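Local coordinates for uncharacterized protein AF_0941 (PDB 1YOZ) that is of unknown function and folds as a mainly helical, strand-free archaeal protein of the AF0941-like family, found here as a two-chain assembly, at residues B[5-10]-B[68-73]. Residues are numbered along the deposited sequence; the frame is centred on the assembly and turned at random.
Sequences YINSFL and KTYVVS
The amide of N7 stands end-on over the ring of Y70: its ND2 lies 3.2 Å above the ring plane, over the centre, with the two flat groups perpendicular. An amide nitrogen set this way turns its partly positive N-H side to the electron-rich face of the ring, consistent with an amino-aromatic contact. A second N-H direction is used by Y5, whose OH receives a hydrogen bond from N7 ND2 (2.9 Å, 167°) lying within the amide plane, which fixes the rotation of the amide. Tyrosine suits this place because its long phenol carries an acceptor far enough from the backbone to meet ND2. Y5 OH also lies 3.6 Å from Y70 CB, at the base of that side chain, the two tyrosines crossing at about a right angle.

N7 has a further task as the N-cap of helix 8-18. Its CG lies anti to the backbone N (chi1 -175°), and N7 OD1 turns back to accept from L10 N at 3.0 Å, with the donor well above the carbonyl plane. Asparagine suits this place because one end of its short amide caps the helix while the other faces the aromatic ring.

Y70 reaches across from near the C-terminal end of helix 57-73, its extended first torsion (chi1 179°) sending the ring toward the start of helix 8-18. There apolar F9 and L10 suit the hydroxyl end of the ring: L10 CD1 approaches Y70 CE1 obliquely, at 3.8 Å, while F9 CD2 comes to 3.4 Å from Y70 OH, which sits in the plane of the phenylalanine ring, at its edge. The buried hydroxyl is hydrogen-bonded to H78 ND1, on helix 75-88, so tyrosine places a polar end among apolar neighbours without leaving it unsatisfied. On the dimer side, the Y5 ring meets Y5 of the second subunit, and L10 packs on L66 of that subunit.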
ATOM      1  N   TYR B   5       3.320  -3.480   6.967  1.00 14.94           N
ATOM      2  CA  TYR B   5       3.394  -2.261   6.135  1.00 16.19           C
ATOM      3  C   TYR B   5       2.911  -1.104   6.947  1.00 16.42           C
ATOM      4  O   TYR B   5       1.712  -0.754   6.925  1.00 16.81           O
ATOM      5  CB  TYR B   5       2.585  -2.390   4.821  1.00 14.37           C
ATOM      6  CG  TYR B   5       2.579  -1.140   3.931  1.00 16.22           C
ATOM      7  CD1 TYR B   5       1.383  -0.590   3.448  1.00 12.05           C
ATOM      8  CD2 TYR B   5       3.764  -0.518   3.565  1.00 13.72           C
ATOM      9  CE1 TYR B   5       1.392   0.495   2.586  1.00 14.81           C
ATOM     10  CE2 TYR B   5       3.778   0.589   2.716  1.00 14.68           C
ATOM     11  CZ  TYR B   5       2.609   1.086   2.224  1.00 15.17           C
ATOM     12  OH  TYR B   5       2.652   2.217   1.444  1.00 14.15           O
ATOM     13  N   ILE B   6       3.851  -0.528   7.692  1.00 15.14           N
ATOM     14  CA  ILE B   6       3.676   0.749   8.321  1.00 14.03           C
ATOM     15  C   ILE B   6       3.791   1.903   7.287  1.00 14.42           C
ATOM     16  O   ILE B   6       4.708   1.929   6.476  1.00 14.43           O
ATOM     17  CB  ILE B   6       4.724   0.925   9.492  1.00 15.24           C
ATOM     18  CG1 ILE B   6       4.424  -0.065  10.639  1.00 14.70           C
ATOM     19  CG2 ILE B   6       4.744   2.339   9.979  1.00 13.90           C
ATOM     20  CD1 ILE B   6       5.537  -0.187  11.741  1.00 17.49           C
ATOM     21  N   ASN B   7       2.824   2.834   7.312  1.00 12.83           N
ATOM     22  CA  ASN B   7       2.843   4.049   6.532  1.00 12.55           C
ATOM     23  C   ASN B   7       1.817   4.982   7.150  1.00 12.98           C
ATOM     24  O   ASN B   7       0.603   4.846   6.913  1.00 11.80           O
ATOM     25  CB  ASN B   7       2.487   3.763   5.041  1.00 14.44           C
ATOM     26  CG  ASN B   7       2.612   4.974   4.170  1.00 11.25           C
ATOM     27  OD1 ASN B   7       2.573   6.102   4.651  1.00 15.03           O
ATOM     28  ND2 ASN B   7       2.671   4.759   2.849  1.00 14.06           N
ATOM     29  N   SER B   8       2.332   5.888   7.987  1.00 14.43           N
ATOM     30  CA  SER B   8       1.542   6.814   8.775  1.00 15.35           C
ATOM     31  C   SER B   8       0.851   7.827   7.895  1.00 16.08           C
ATOM     32  O   SER B   8      -0.297   8.158   8.158  1.00 15.81           O
ATOM     33  CB  SER B   8       2.451   7.515   9.790  1.00 15.51           C
ATOM     34  OG  SER B   8       2.863   6.543  10.769  1.00 15.08           O
ATOM     35  N   PHE B   9       1.521   8.271   6.832  1.00 15.46           N
ATOM     36  CA  PHE B   9       0.891   9.263   5.955  1.00 16.79           C
ATOM     37  C   PHE B   9      -0.334   8.673   5.278  1.00 16.40           C
ATOM     38  O   PHE B   9      -1.446   9.289   5.272  1.00 16.87           O
ATOM     39  CB  PHE B   9       1.850   9.825   4.905  1.00 16.79           C
ATOM     40  CG  PHE B   9       1.231  10.869   4.034  1.00 19.23           C
ATOM     41  CD1 PHE B   9       1.220  12.209   4.431  1.00 18.73           C
ATOM     42  CD2 PHE B   9       0.642  10.522   2.815  1.00 20.61           C
ATOM     43  CE1 PHE B   9       0.614  13.186   3.640  1.00 19.91           C
ATOM     44  CE2 PHE B   9       0.016  11.484   2.023  1.00 17.76           C
ATOM     45  CZ  PHE B   9       0.013  12.816   2.423  1.00 17.96           C
ATOM     46  N   LEU B  10      -0.144   7.483   4.723  1.00 16.67           N
ATOM     47  CA  LEU B  10      -1.240   6.762   4.057  1.00 16.75           C
ATOM     48  C   LEU B  10      -2.429   6.547   4.984  1.00 16.62           C
ATOM     49  O   LEU B  10      -3.563   6.840   4.628  1.00 16.43           O
ATOM     50  CB  LEU B  10      -0.732   5.444   3.446  1.00 16.97           C
ATOM     51  CG  LEU B  10      -1.803   4.579   2.767  1.00 18.43           C
ATOM     52  CD1 LEU B  10      -2.324   5.185   1.492  1.00 16.68           C
ATOM     53  CD2 LEU B  10      -1.199   3.232   2.553  1.00 16.59           C
ATOM     54  N   LYS B  68       9.269   2.990   0.222  1.00 18.38           N
ATOM     55  CA  LYS B  68      10.077   3.683  -0.809  1.00 20.41           C
ATOM     56  C   LYS B  68       9.300   3.856  -2.107  1.00 20.34           C
ATOM     57  O   LYS B  68       9.112   4.979  -2.612  1.00 20.23           O
ATOM     58  CB  LYS B  68      11.397   2.902  -1.025  1.00 20.57           C
ATOM     59  CG  LYS B  68      12.240   3.433  -2.179  1.00 26.57           C
ATOM     60  CD  LYS B  68      13.273   2.369  -2.639  1.00 28.65           C
ATOM     61  CE  LYS B  68      14.605   2.726  -2.042  1.00 31.70           C
ATOM     62  NZ  LYS B  68      15.619   1.624  -2.244  1.00 36.44           N
ATOM     63  N   THR B  69       8.768   2.757  -2.642  1.00 20.80           N
ATOM     64  CA  THR B  69       7.866   2.871  -3.827  1.00 20.80           C
ATOM     65  C   THR B  69       6.603   3.719  -3.621  1.00 20.94           C
ATOM     66  O   THR B  69       6.154   4.407  -4.550  1.00 22.34           O
ATOM     67  CB  THR B  69       7.601   1.449  -4.502  1.00 21.55           C
ATOM     68  OG1 THR B  69       7.015   0.560  -3.570  1.00 25.75           O
ATOM     69  CG2 THR B  69       8.902   0.832  -4.832  1.00 19.90           C
ATOM     70  N   TYR B  70       6.044   3.753  -2.402  1.00 18.85           N
ATOM     71  CA  TYR B  70       4.935   4.669  -2.109  1.00 17.69           C
ATOM     72  C   TYR B  70       5.410   6.079  -2.258  1.00 18.26           C
ATOM     73  O   TYR B  70       4.713   6.909  -2.853  1.00 19.06           O
ATOM     74  CB  TYR B  70       4.402   4.509  -0.661  1.00 17.14           C
ATOM     75  CG  TYR B  70       3.268   5.467  -0.344  1.00 18.33           C
ATOM     76  CD1 TYR B  70       1.933   5.121  -0.605  1.00 15.20           C
ATOM     77  CD2 TYR B  70       3.511   6.717   0.228  1.00 16.68           C
ATOM     78  CE1 TYR B  70       0.887   5.995  -0.303  1.00 18.21           C
ATOM     79  CE2 TYR B  70       2.444   7.599   0.506  1.00 17.96           C
ATOM     80  CZ  TYR B  70       1.149   7.220   0.242  1.00 16.29           C
ATOM     81  OH  TYR B  70       0.099   8.073   0.471  1.00 19.58           O
ATOM     82  N   VAL B  71       6.582   6.390  -1.706  1.00 18.71           N
ATOM     83  CA  VAL B  71       7.017   7.795  -1.745  1.00 20.41           C
ATOM     84  C   VAL B  71       7.299   8.206  -3.216  1.00 21.64           C
ATOM     85  O   VAL B  71       6.809   9.238  -3.695  1.00 21.34           O
ATOM     86  CB  VAL B  71       8.201   8.037  -0.833  1.00 20.43           C
ATOM     87  CG1 VAL B  71       8.901   9.389  -1.121  1.00 20.99           C
ATOM     88  CG2 VAL B  71       7.690   8.007   0.622  1.00 21.11           C
ATOM     89  N   VAL B  72       8.075   7.404  -3.917  1.00 22.84           N
ATOM     90  CA  VAL B  72       8.402   7.815  -5.288  1.00 25.83           C
ATOM     91  C   VAL B  72       7.207   7.917  -6.243  1.00 26.42           C
ATOM     92  O   VAL B  72       7.242   8.754  -7.154  1.00 28.43           O
ATOM     93  CB  VAL B  72       9.552   7.006  -5.912  1.00 25.89           C
ATOM     94  CG1 VAL B  72      10.741   6.886  -4.957  1.00 25.79           C
ATOM     95  CG2 VAL B  72       9.070   5.652  -6.332  1.00 29.02           C
ATOM     96  N   SER B  73       6.158   7.104  -6.041  1.00 27.55           N
ATOM     97  CA  SER B  73       5.101   6.861  -7.042  1.00 27.92           C
ATOM     98  C   SER B  73       3.670   7.190  -6.614  1.00 28.67           C
ATOM     99  O   SER B  73       2.813   7.303  -7.482  1.00 30.10           O
ATOM    100  CB  SER B  73       5.090   5.394  -7.484  1.00 28.49           C
ATOM    101  OG  SER B  73       6.303   5.000  -8.112  1.00 31.54           O
TER